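Local coordinates for protein glucokinase (Leishmania braziliensis MHOM/BR/75/M2904, PDB 6EDI) that probably phosphorylates D-glucose at the expense of ATP, a glucokinase of the actin-like ATPase clan seen here as a dimer in an open conformation, at residues 43-48 against 52-57; 69-74 against 399-404; 233-238 against 335-340; 328-333 against 346-351; 255-260 against 298-303. All blocks are in the same frame, centred on the assembly; numbering follows the deposited sequence.

Contact 1 of 5, residues 43-48 against 52-57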
# COMPACT_ATOMS: atom_id res chain seq x y z
N VAL A 43 -21.58 -11.48 9.49
CA VAL A 43 -22.59 -11.09 8.51
C VAL A 43 -21.88 -10.76 7.21
O VAL A 43 -20.87 -10.03 7.20
CB VAL A 43 -23.47 -9.94 9.01
CG1 VAL A 43 -24.22 -9.28 7.86
CG2 VAL A 43 -24.48 -10.46 10.05
N VAL A 44 -22.39 -11.33 6.12
CA VAL A 44 -21.76 -11.19 4.82
C VAL A 44 -22.77 -10.66 3.82
O VAL A 44 -23.98 -10.94 3.91
CB VAL A 44 -21.16 -12.53 4.30
CG1 VAL A 44 -20.32 -13.17 5.35
CG2 VAL A 44 -22.24 -13.50 3.85
N CYS A 45 -22.27 -9.89 2.87
CA CYS A 45 -23.11 -9.29 1.85
C CYS A 45 -22.21 -8.86 0.70
O CYS A 45 -21.13 -8.32 0.92
CB CYS A 45 -23.88 -8.08 2.40
SG CYS A 45 -24.84 -7.13 1.19
N ASP A 46 -22.64 -9.14 -0.52
CA ASP A 46 -21.91 -8.70 -1.70
C ASP A 46 -22.92 -8.20 -2.71
O ASP A 46 -24.01 -8.76 -2.84
CB ASP A 46 -21.06 -9.84 -2.27
CG ASP A 46 -20.43 -9.50 -3.61
OD1 ASP A 46 -21.08 -9.73 -4.65
OD2 ASP A 46 -19.28 -8.99 -3.64
N VAL A 47 -22.57 -7.11 -3.39
CA VAL A 47 -23.41 -6.55 -4.45
C VAL A 47 -22.73 -6.69 -5.81
O VAL A 47 -21.54 -6.42 -5.93
CB VAL A 47 -23.72 -5.08 -4.18
CG1 VAL A 47 -24.64 -4.54 -5.26
CG2 VAL A 47 -24.39 -4.93 -2.83
N GLY A 48 -23.46 -7.16 -6.81
CA GLY A 48 -22.93 -7.26 -8.17
C GLY A 48 -24.04 -7.53 -9.18
O GLY A 48 -24.79 -8.51 -9.03
N ALA A 52 -27.96 -8.79 -4.76
CA ALA A 52 -27.35 -8.52 -3.47
C ALA A 52 -27.50 -9.76 -2.60
O ALA A 52 -28.59 -10.06 -2.11
CB ALA A 52 -28.02 -7.32 -2.81
N ARG A 53 -26.42 -10.51 -2.42
CA ARG A 53 -26.50 -11.69 -1.58
C ARG A 53 -26.25 -11.25 -0.15
O ARG A 53 -25.28 -10.55 0.11
CB ARG A 53 -25.51 -12.76 -2.03
CG ARG A 53 -25.77 -13.21 -3.47
CD ARG A 53 -24.71 -14.16 -3.99
NE ARG A 53 -23.40 -13.53 -4.09
CZ ARG A 53 -22.35 -14.10 -4.66
NH1 ARG A 53 -22.47 -15.32 -5.18
NH2 ARG A 53 -21.18 -13.46 -4.71
N VAL A 54 -27.14 -11.62 0.76
CA VAL A 54 -27.01 -11.21 2.16
C VAL A 54 -27.08 -12.47 3.01
O VAL A 54 -27.98 -13.27 2.85
CB VAL A 54 -28.17 -10.29 2.57
CG1 VAL A 54 -27.99 -9.78 3.99
CG2 VAL A 54 -28.28 -9.14 1.61
N GLY A 55 -26.14 -12.66 3.93
CA GLY A 55 -26.20 -13.85 4.76
C GLY A 55 -25.23 -13.86 5.92
O GLY A 55 -24.85 -12.83 6.45
N PHE A 56 -24.84 -15.07 6.31
CA PHE A 56 -24.10 -15.29 7.55
C PHE A 56 -23.02 -16.31 7.30
O PHE A 56 -23.19 -17.23 6.49
CB PHE A 56 -25.06 -15.80 8.63
CG PHE A 56 -26.18 -14.87 8.90
CD1 PHE A 56 -26.02 -13.80 9.77
CD2 PHE A 56 -27.40 -15.03 8.25
CE1 PHE A 56 -27.06 -12.92 10.01
CE2 PHE A 56 -28.45 -14.16 8.47
CZ PHE A 56 -28.29 -13.11 9.36
N SER A 57 -21.90 -16.16 7.99
CA SER A 57 -20.79 -17.09 7.84
C SER A 57 -20.25 -17.45 9.21
O SER A 57 -20.40 -16.69 10.17
CB SER A 57 -19.67 -16.48 7.01
OG SER A 57 -19.19 -15.31 7.65
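Val44, Arg53 and Asp46 bury more surface than any other residues where the antiparallel strands 43-48 and 52-57 meet, and all three lie on the sheet face turned to helix 399-409. Val44 pairs with Gly55 through two nearly straight backbone bonds, Val44 N to Gly55 O at 2.9 Å and Gly55 N to Val44 O at 2.8 Å. A chi1 of -49° puts its CG1 anti to the carbonyl carbon and leaves CG2 over the Gly55 peptide, 3.7 Å from Gly55 C, with no side chain opposite. CG1 reaches on to Ser57 OG (3.3 Å), a hydroxyl hydrogen-bonded to the Tyr42 carbonyl. Two residues further along, Asp46 and Arg53 form the next hydrogen-bonded pair, with Asp46 N 3.1 Å from Arg53 O and Arg53 N 3.0 Å from Asp46 O. Their side chains run alongside one another in the same direction. A bend at chi3 of -65° turns the guanidinium so that its NH2 approaches Asp46 OD1, but at 3.7 Å, with the two planes 65° apart, the salt bridge is long. The firmer polar partner of Asp46 is the Ser116 hydroxyl, while Arg53 also makes a cation-pi contact with Tyr71. The opposite face is apolar: Val43 CG2 touches Phe56 CE1 at 3.6 Å, Cys45 meets Val54, and Val47, Ala52 and Val54 pack on helix 84-98. Two strands joined by a very short glycine-containing turn make a beta hairpin, an element of the nucleotide-binding fold of the actin-like ATPase clan that typically carries a phosphate-binding turn.

Contact 2 of 5, residues 69-74 against 399-404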
# COMPACT_ATOMS: atom_id res chain seq x y z
N ILE A 69 -21.21 -20.74 4.66
CA ILE A 69 -21.94 -19.52 4.35
C ILE A 69 -23.36 -19.91 3.96
O ILE A 69 -23.59 -20.92 3.30
CB ILE A 69 -21.28 -18.70 3.21
CG1 ILE A 69 -19.80 -18.43 3.54
CG2 ILE A 69 -22.00 -17.38 3.00
CD1 ILE A 69 -19.03 -17.67 2.44
N ILE A 70 -24.32 -19.11 4.43
CA ILE A 70 -25.69 -19.21 3.97
C ILE A 70 -26.08 -17.82 3.51
O ILE A 70 -25.84 -16.86 4.21
CB ILE A 70 -26.63 -19.59 5.11
CG1 ILE A 70 -26.33 -20.98 5.63
CG2 ILE A 70 -28.08 -19.53 4.62
CD1 ILE A 70 -26.43 -22.05 4.60
N TYR A 71 -26.69 -17.70 2.33
CA TYR A 71 -27.12 -16.38 1.90
C TYR A 71 -28.43 -16.43 1.14
O TYR A 71 -28.77 -17.45 0.54
CB TYR A 71 -26.04 -15.69 1.04
CG TYR A 71 -25.76 -16.39 -0.27
CD1 TYR A 71 -26.54 -16.14 -1.40
CD2 TYR A 71 -24.72 -17.30 -0.37
CE1 TYR A 71 -26.28 -16.79 -2.59
CE2 TYR A 71 -24.47 -17.94 -1.57
CZ TYR A 71 -25.25 -17.68 -2.67
OH TYR A 71 -24.97 -18.33 -3.85
N VAL A 72 -29.15 -15.32 1.19
CA VAL A 72 -30.36 -15.11 0.40
C VAL A 72 -29.98 -14.18 -0.74
O VAL A 72 -29.31 -13.17 -0.53
CB VAL A 72 -31.45 -14.44 1.25
CG1 VAL A 72 -32.67 -14.12 0.41
CG2 VAL A 72 -31.82 -15.33 2.41
N ARG A 73 -30.38 -14.51 -1.96
CA ARG A 73 -30.13 -13.59 -3.06
C ARG A 73 -31.32 -12.66 -3.20
O ARG A 73 -32.43 -13.09 -3.48
CB ARG A 73 -29.88 -14.34 -4.37
CG ARG A 73 -29.62 -13.42 -5.56
CD ARG A 73 -29.46 -14.21 -6.84
NE ARG A 73 -28.45 -15.27 -6.72
CZ ARG A 73 -27.15 -15.09 -6.93
NH1 ARG A 73 -26.69 -13.89 -7.26
NH2 ARG A 73 -26.30 -16.11 -6.81
N PHE A 74 -31.08 -11.37 -2.96
CA PHE A 74 -32.11 -10.36 -3.16
C PHE A 74 -31.87 -9.74 -4.52
O PHE A 74 -30.77 -9.80 -5.05
CB PHE A 74 -32.03 -9.30 -2.05
CG PHE A 74 -32.47 -9.79 -0.70
CD1 PHE A 74 -33.80 -9.70 -0.31
CD2 PHE A 74 -31.54 -10.33 0.18
CE1 PHE A 74 -34.20 -10.16 0.95
CE2 PHE A 74 -31.94 -10.78 1.44
CZ PHE A 74 -33.27 -10.69 1.82
N ILE A 399 -15.43 -15.93 -2.98
CA ILE A 399 -14.30 -15.34 -2.26
C ILE A 399 -14.72 -14.04 -1.57
O ILE A 399 -14.26 -13.76 -0.46
CB ILE A 399 -13.07 -15.10 -3.19
CG1 ILE A 399 -11.80 -14.97 -2.35
CG2 ILE A 399 -13.24 -13.89 -4.06
CD1 ILE A 399 -11.44 -16.24 -1.70
N ASN A 400 -15.62 -13.29 -2.19
CA ASN A 400 -16.01 -12.02 -1.61
C ASN A 400 -16.89 -12.20 -0.37
O ASN A 400 -16.74 -11.48 0.60
CB ASN A 400 -16.69 -11.12 -2.64
CG ASN A 400 -15.72 -10.61 -3.69
OD1 ASN A 400 -14.51 -10.89 -3.64
ND2 ASN A 400 -16.24 -9.86 -4.66
N LEU A 401 -17.81 -13.15 -0.40
CA LEU A 401 -18.57 -13.47 0.80
C LEU A 401 -17.64 -13.90 1.95
O LEU A 401 -17.74 -13.39 3.08
CB LEU A 401 -19.64 -14.52 0.51
CG LEU A 401 -20.75 -14.00 -0.40
CD1 LEU A 401 -21.87 -15.02 -0.59
CD2 LEU A 401 -21.33 -12.71 0.15
N LEU A 402 -16.73 -14.83 1.65
CA LEU A 402 -15.73 -15.27 2.63
C LEU A 402 -14.93 -14.11 3.21
O LEU A 402 -14.60 -14.10 4.40
CB LEU A 402 -14.78 -16.28 1.99
CG LEU A 402 -15.33 -17.68 1.76
CD1 LEU A 402 -14.36 -18.49 0.92
CD2 LEU A 402 -15.57 -18.35 3.10
N GLY A 403 -14.64 -13.13 2.36
CA GLY A 403 -13.86 -11.98 2.78
C GLY A 403 -14.56 -11.13 3.82
O GLY A 403 -13.92 -10.44 4.62
N CYS A 404 -15.89 -11.18 3.80
CA CYS A 404 -16.65 -10.50 4.83
C CYS A 404 -16.34 -11.17 6.18
O CYS A 404 -16.25 -10.50 7.20
CB CYS A 404 -18.14 -10.50 4.51
SG CYS A 404 -18.61 -9.38 3.15
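Leu401 CD1 meets the Tyr71 ring at a slant, nearest CD2 at 3.7 Å and then CE2 at 4.0 Å. The two side chains cross at about a right angle. Tyr71 carries CG between its backbone N and carbonyl carbon (chi1 65°), a turn that swings the ring off strand 69-74 toward helix 399-404. On the same strand, Val72 CG1 rests on one face of the Phe74 ring, offset toward its rim.

The second point of contact is Ile69. Its extended chain (chi2 178°) sends the CD1 methyl between two consecutive helix residues, 3.7 Å from Leu401 CB and 3.6 Å from Leu402 CD2. Val44, on strand 41-48, touches both Ile69 and Leu401, so the patch continues across the sheet.

No hydrogen bond links the two segments, whose axes stand 10.1 Å apart at an angle of 110°. Aliphatic side-chain carbons and one aromatic ring make the closest contacts, which implies that shape and the exclusion of water, rather than directional bonding, hold the last helix of the chain on this face of the sheet.

Contact 3 of 5, residues 233-238 against 335-340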
# COMPACT_ATOMS: atom_id res chain seq x y z
N LEU A 233 -6.70 -1.21 -3.48
CA LEU A 233 -5.70 -0.55 -4.34
C LEU A 233 -6.20 -0.29 -5.76
O LEU A 233 -7.20 -0.86 -6.19
CB LEU A 233 -4.43 -1.39 -4.40
CG LEU A 233 -3.64 -1.63 -3.11
CD1 LEU A 233 -2.52 -2.61 -3.36
CD2 LEU A 233 -3.09 -0.32 -2.58
N GLU A 234 -5.46 0.53 -6.51
CA GLU A 234 -5.72 0.72 -7.94
C GLU A 234 -4.46 0.48 -8.79
O GLU A 234 -4.12 1.28 -9.66
CB GLU A 234 -6.28 2.12 -8.24
CG GLU A 234 -7.52 2.52 -7.43
CD GLU A 234 -8.74 1.64 -7.74
OE1 GLU A 234 -8.77 0.97 -8.79
OE2 GLU A 234 -9.67 1.63 -6.91
N CYS A 235 -3.78 -0.63 -8.53
CA CYS A 235 -2.54 -0.95 -9.22
C CYS A 235 -2.73 -1.25 -10.71
O CYS A 235 -1.82 -1.03 -11.51
CB CYS A 235 -1.83 -2.13 -8.52
SG CYS A 235 -1.24 -1.75 -6.83
N GLY A 236 -3.91 -1.73 -11.09
CA GLY A 236 -4.22 -1.92 -12.50
C GLY A 236 -4.18 -0.60 -13.25
O GLY A 236 -4.01 -0.59 -14.48
N SER A 237 -4.30 0.50 -12.51
CA SER A 237 -4.37 1.84 -13.11
C SER A 237 -3.03 2.56 -13.08
O SER A 237 -2.93 3.75 -13.44
CB SER A 237 -5.44 2.69 -12.43
OG SER A 237 -6.73 2.13 -12.61
N LEU A 238 -2.00 1.84 -12.67
CA LEU A 238 -0.63 2.32 -12.80
C LEU A 238 -0.24 2.29 -14.28
O LEU A 238 -0.57 1.34 -15.01
CB LEU A 238 0.29 1.46 -11.93
CG LEU A 238 1.78 1.23 -12.15
CD1 LEU A 238 2.62 2.45 -11.81
CD2 LEU A 238 2.23 0.02 -11.30
N ALA A 335 5.57 -7.32 -11.42
CA ALA A 335 6.97 -7.00 -11.12
C ALA A 335 7.02 -5.67 -10.38
O ALA A 335 7.78 -5.50 -9.40
CB ALA A 335 7.80 -6.95 -12.40
N GLU A 336 6.22 -4.72 -10.85
CA GLU A 336 6.10 -3.43 -10.17
C GLU A 336 5.49 -3.54 -8.76
O GLU A 336 5.98 -2.92 -7.82
CB GLU A 336 5.29 -2.42 -11.01
CG GLU A 336 5.90 -2.06 -12.37
CD GLU A 336 7.41 -1.80 -12.35
OE1 GLU A 336 7.96 -1.28 -11.34
OE2 GLU A 336 8.06 -2.10 -13.36
N THR A 337 4.43 -4.32 -8.60
CA THR A 337 3.79 -4.41 -7.28
C THR A 337 4.66 -5.17 -6.30
O THR A 337 4.72 -4.83 -5.11
CB THR A 337 2.36 -5.02 -7.36
OG1 THR A 337 2.43 -6.38 -7.83
CG2 THR A 337 1.49 -4.20 -8.32
N THR A 338 5.38 -6.17 -6.81
CA THR A 338 6.27 -6.99 -6.00
C THR A 338 7.42 -6.13 -5.50
O THR A 338 7.81 -6.21 -4.33
CB THR A 338 6.81 -8.19 -6.80
OG1 THR A 338 5.71 -9.03 -7.19
CG2 THR A 338 7.80 -9.00 -5.99
N MET A 339 7.98 -5.31 -6.38
CA MET A 339 9.00 -4.38 -5.91
C MET A 339 8.46 -3.36 -4.89
O MET A 339 9.08 -3.14 -3.87
CB MET A 339 9.69 -3.68 -7.09
CG MET A 339 10.84 -2.76 -6.65
SD MET A 339 12.21 -3.66 -5.91
CE MET A 339 12.26 -2.91 -4.29
N GLN A 340 7.31 -2.74 -5.15
CA GLN A 340 6.89 -1.67 -4.23
C GLN A 340 6.54 -2.18 -2.85
O GLN A 340 6.83 -1.52 -1.85
CB GLN A 340 5.67 -0.93 -4.76
CG GLN A 340 5.90 -0.16 -6.03
CD GLN A 340 4.60 0.39 -6.54
OE1 GLN A 340 3.92 -0.26 -7.35
NE2 GLN A 340 4.21 1.55 -6.02
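Glu336 is the first residue of helix 335-340 to meet the turn 233-238, and it does so with its aliphatic part: CB lies 3.9 Å from Leu238 CD2, the two side chains crossing at about a right angle. A bend at chi2 (-44°) then carries the carboxylate away from the leucine. One oxygen, OE2, is hydrogen-bonded to the Ser241 hydroxyl and to Ser239 OG of the second subunit; the other, OE1, pairs with His376 NE2. A buried acid thus has both oxygens occupied, an environment that would probably favour its charged form. Thr337 follows with its methyl. With OG1 between backbone N and carbonyl carbon (chi1 64°), making a weak hydrogen bond to the Thr334 carbonyl, CG2 is left to face the short 3-10 turn, 3.9 Å from Cys235 CB and 4.0 Å from Cys235 SG. Met206 of strand 205-210 packs on both partners. At the end of the segment, Gln340 reaches back with OE1 4.3 Å from Leu238 CD2, a loose contact; the amide is hydrogen-bonded to Gln340 of the second subunit. Across the boundary Leu238 also packs on Glu336 of the second subunit and Cys235 on Gln340 of that chain, so each of these residues serves both its own fold and the partner. What results is a buried subunit interface built on helix 317-341 and the turn after strand 227-233, as befits a dimeric glucokinase in which the same residues recur from both chains.

Contact 4 of 5, residues 328-333 against 346-351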
# COMPACT_ATOMS: atom_id res chain seq x y z
N LYS A 328 2.15 -12.27 -19.82
CA LYS A 328 3.49 -11.70 -19.69
C LYS A 328 3.38 -10.30 -19.10
O LYS A 328 4.16 -9.92 -18.24
CB LYS A 328 4.21 -11.68 -21.04
CG LYS A 328 4.86 -13.02 -21.41
CD LYS A 328 5.91 -12.85 -22.52
CE LYS A 328 6.49 -14.19 -22.97
NZ LYS A 328 6.80 -15.09 -21.82
N ASN A 329 2.38 -9.55 -19.57
CA ASN A 329 2.12 -8.21 -19.06
C ASN A 329 1.40 -8.13 -17.71
O ASN A 329 1.67 -7.22 -16.91
CB ASN A 329 1.40 -7.38 -20.12
CG ASN A 329 2.36 -6.87 -21.17
OD1 ASN A 329 3.48 -6.47 -20.84
ND2 ASN A 329 1.96 -6.91 -22.43
N LEU A 330 0.51 -9.08 -17.44
CA LEU A 330 -0.03 -9.21 -16.09
C LEU A 330 1.14 -9.38 -15.11
O LEU A 330 1.21 -8.71 -14.08
CB LEU A 330 -0.99 -10.39 -15.99
CG LEU A 330 -1.46 -10.63 -14.54
CD1 LEU A 330 -2.39 -9.50 -14.12
CD2 LEU A 330 -2.14 -11.99 -14.40
N ILE A 331 2.07 -10.27 -15.45
CA ILE A 331 3.24 -10.49 -14.61
C ILE A 331 4.13 -9.23 -14.57
O ILE A 331 4.71 -8.90 -13.51
CB ILE A 331 4.02 -11.75 -15.06
CG1 ILE A 331 3.21 -13.01 -14.75
CG2 ILE A 331 5.38 -11.83 -14.37
CD1 ILE A 331 2.98 -13.22 -13.27
N GLY A 332 4.21 -8.52 -15.69
CA GLY A 332 4.94 -7.25 -15.72
C GLY A 332 4.41 -6.25 -14.70
O GLY A 332 5.19 -5.56 -14.03
N LEU A 333 3.08 -6.18 -14.57
CA LEU A 333 2.45 -5.37 -13.54
C LEU A 333 2.88 -5.87 -12.17
O LEU A 333 3.24 -5.08 -11.30
CB LEU A 333 0.92 -5.41 -13.64
CG LEU A 333 0.14 -4.92 -12.40
CD1 LEU A 333 0.31 -3.43 -12.14
CD2 LEU A 333 -1.33 -5.27 -12.53
N CYS A 346 2.43 -13.39 -3.67
CA CYS A 346 1.60 -12.66 -4.61
C CYS A 346 0.61 -13.66 -5.16
O CYS A 346 0.99 -14.75 -5.57
CB CYS A 346 2.43 -12.07 -5.74
SG CYS A 346 1.44 -11.33 -7.04
N VAL A 347 -0.67 -13.28 -5.13
CA VAL A 347 -1.74 -14.17 -5.56
C VAL A 347 -2.42 -13.65 -6.82
O VAL A 347 -2.85 -12.49 -6.88
CB VAL A 347 -2.80 -14.30 -4.46
CG1 VAL A 347 -4.06 -14.98 -5.03
CG2 VAL A 347 -2.25 -15.07 -3.27
N LEU A 348 -2.53 -14.52 -7.82
CA LEU A 348 -3.25 -14.18 -9.04
C LEU A 348 -4.58 -14.91 -8.96
O LEU A 348 -4.61 -16.14 -8.84
CB LEU A 348 -2.46 -14.62 -10.28
CG LEU A 348 -1.27 -13.80 -10.78
CD1 LEU A 348 -0.22 -13.65 -9.73
CD2 LEU A 348 -0.67 -14.45 -12.06
N MET A 349 -5.68 -14.17 -9.00
CA MET A 349 -6.98 -14.80 -8.77
C MET A 349 -8.12 -14.28 -9.64
O MET A 349 -7.91 -13.46 -10.55
CB MET A 349 -7.32 -14.72 -7.28
CG MET A 349 -7.81 -13.36 -6.80
SD MET A 349 -8.06 -13.39 -5.00
CE MET A 349 -9.33 -12.17 -4.77
N GLY A 350 -9.33 -14.78 -9.39
CA GLY A 350 -10.48 -14.40 -10.20
C GLY A 350 -10.90 -15.49 -11.18
O GLY A 350 -10.12 -16.40 -11.48
N ASP A 351 -12.13 -15.37 -11.68
CA ASP A 351 -12.71 -16.36 -12.60
C ASP A 351 -11.85 -16.61 -13.85
O ASP A 351 -11.65 -17.76 -14.25
CB ASP A 351 -14.12 -15.93 -13.02
CG ASP A 351 -15.06 -15.74 -11.85
OD1 ASP A 351 -15.02 -16.56 -10.91
OD2 ASP A 351 -15.83 -14.76 -11.86
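Apolar contact accounts for every touch between helix 328-333 and segment 346-351, and it centres on one methyl, Leu348 CD2. Leu330 meets it with its own CD2 at 3.7 Å, the two leucines sliding past each other in opposite directions. Leu330 gets there with CG anti to its backbone N (chi1 174°), a setting that directs the branch across the gap to the strand. Ile331 arrives from another quarter: its terminal CD1 comes within 4.0 Å of Leu348 CD2, crossing the leucine at about a right angle. One strand side chain therefore lodges against two successive helix residues, while Phe390 from strand 389-393 packs on both Ile331 and Leu348 and Val208 from strand 205-210 adds to Leu330.

Hydrogen bonding is confined to each side. Within the helix, Gly332 N donates to Lys328 O at 2.9 Å and Leu333 N to Asn329 O at the same distance. The strand spends backbone groups on the sheet: Cys346 bonds with Thr389 and Leu391 on one neighbour, Val347 with Met206 and Val208 on the other.

With the helix bonded along its own axis and strand residues 346-348 bonded into the sheet, the seam is left to branched hydrocarbon side chains. No hydrogen bond crosses between the two segments, so dispersion and the burial of Leu330, Ile331 and Leu348 carry this joint.

Contact 5 of 5, residues 255-260 against 298-303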
# COMPACT_ATOMS: atom_id res chain seq x y z
N ALA A 255 -1.48 2.27 -26.50
CA ALA A 255 -1.76 3.66 -26.16
C ALA A 255 -2.63 4.35 -27.22
O ALA A 255 -3.61 5.04 -26.89
CB ALA A 255 -0.46 4.43 -25.99
N GLY A 256 -2.25 4.20 -28.48
CA GLY A 256 -3.00 4.79 -29.58
C GLY A 256 -4.38 4.19 -29.69
O GLY A 256 -5.36 4.89 -29.96
N TYR A 257 -4.46 2.88 -29.48
CA TYR A 257 -5.73 2.17 -29.46
C TYR A 257 -6.63 2.69 -28.35
O TYR A 257 -7.80 2.95 -28.57
CB TYR A 257 -5.48 0.68 -29.28
CG TYR A 257 -6.73 -0.19 -29.23
CD1 TYR A 257 -7.50 -0.39 -30.37
CD2 TYR A 257 -7.11 -0.83 -28.06
CE1 TYR A 257 -8.63 -1.19 -30.35
CE2 TYR A 257 -8.24 -1.64 -28.02
CZ TYR A 257 -9.00 -1.81 -29.17
OH TYR A 257 -10.11 -2.62 -29.14
N MET A 258 -6.09 2.84 -27.14
CA MET A 258 -6.86 3.34 -26.01
C MET A 258 -7.33 4.78 -26.20
O MET A 258 -8.33 5.20 -25.64
CB MET A 258 -6.05 3.22 -24.71
CG MET A 258 -5.82 1.79 -24.25
SD MET A 258 -7.34 1.04 -23.62
CE MET A 258 -7.88 0.10 -25.02
N ALA A 259 -6.60 5.56 -26.99
CA ALA A 259 -7.05 6.91 -27.30
C ALA A 259 -8.13 6.90 -28.38
O ALA A 259 -8.99 7.79 -28.43
CB ALA A 259 -5.88 7.79 -27.72
N SER A 260 -8.09 5.89 -29.25
CA SER A 260 -9.05 5.76 -30.35
C SER A 260 -10.41 5.21 -29.91
O SER A 260 -10.75 5.25 -28.73
CB SER A 260 -8.48 4.86 -31.45
OG SER A 260 -7.20 5.32 -31.87
N SER A 298 -7.45 -2.06 -36.15
CA SER A 298 -7.60 -2.00 -34.70
C SER A 298 -8.80 -2.84 -34.24
O SER A 298 -8.91 -3.19 -33.07
CB SER A 298 -7.77 -0.55 -34.26
OG SER A 298 -7.53 0.33 -35.35
N ALA A 299 -9.68 -3.15 -35.18
CA ALA A 299 -10.82 -4.03 -34.91
C ALA A 299 -10.35 -5.41 -34.46
O ALA A 299 -9.64 -6.10 -35.20
CB ALA A 299 -11.68 -4.15 -36.14
N PRO A 300 -10.76 -5.82 -33.25
CA PRO A 300 -10.33 -7.13 -32.73
C PRO A 300 -11.09 -8.30 -33.35
O PRO A 300 -10.53 -9.38 -33.50
CB PRO A 300 -10.66 -7.03 -31.24
CG PRO A 300 -10.89 -5.56 -30.96
CD PRO A 300 -11.45 -5.02 -32.23
N LEU A 301 -12.35 -8.07 -33.69
CA LEU A 301 -13.29 -9.14 -34.07
C LEU A 301 -13.51 -10.12 -32.91
O LEU A 301 -14.49 -10.00 -32.17
CB LEU A 301 -12.84 -9.88 -35.33
CG LEU A 301 -13.96 -10.62 -36.07
CD1 LEU A 301 -15.12 -9.66 -36.30
CD2 LEU A 301 -13.46 -11.22 -37.39
N LYS A 302 -12.59 -11.07 -32.75
CA LYS A 302 -12.75 -12.10 -31.73
C LYS A 302 -12.84 -11.53 -30.32
O LYS A 302 -12.04 -10.67 -29.93
CB LYS A 302 -11.59 -13.11 -31.79
CG LYS A 302 -11.87 -14.38 -32.59
CD LYS A 302 -12.14 -14.10 -34.05
CE LYS A 302 -11.90 -15.35 -34.90
NZ LYS A 302 -10.89 -15.08 -35.97
N SER A 303 -13.82 -12.00 -29.56
CA SER A 303 -13.96 -11.58 -28.17
C SER A 303 -12.97 -12.33 -27.29
O SER A 303 -12.38 -13.33 -27.71
CB SER A 303 -15.39 -11.80 -27.67
OG SER A 303 -15.75 -13.17 -27.75
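Tyr257 and Ser298 bring the two backbones nearest, CA to CA 7.0 Å, where the last turn of helix 245-259 lies beside an irregular stretch of chain. This is a helix-against-loop contact at the surface of the protein, the loop 298-303 connecting helix 281-292 to helix 304-313. The tyrosine does nearly all the work. With CG anti to the backbone N (chi1 180°), its ring stretches out from the helix and lies alongside the loop. Ser298 meets the ring along its CD1-CE1 bond: the carbonyl O comes to 3.4 Å from Tyr257 CE1 at a slant, and Ser298 CB to 3.9 Å from Tyr257 CD1. The ring also meets that of Phe286 on helix 281-292, their planes about 40° apart. No hydrogen bond joins the two segments.

Three residues after Tyr257, the Ser260 hydroxyl OG turns back to Gly256 O at 2.7 Å. The same oxygen receives Ser260 N from the opposite face of its plane. On the loop, Pro300 supplies the far end of the contact: its ring lies obliquely to the tyrosine, with CG 3.5 Å from Tyr257 OH.

In the fold
Contacts 1 and 2 form one continuous unit, with centres 4 Å apart on a single mixed sheet in which strands 51-58 and 67-75 are neighbours. Contacts 3 and 4, with centres 10 Å apart, share helix 317-341 on the other side of the chain's centre, 25 to 29 Å from that unit. Contact 5 is peripheral, its centre 22 to 37 Å from the others. Contact 1 closes first along the chain; contact 2 then spans 324 residues that enclose the other three, with contacts 3 and 4 interleaved and contact 5 nested inside contact 3. Two six-stranded mixed sheets, one by each group, are consistent with the two-lobed plan of the actin-like ATPase clan.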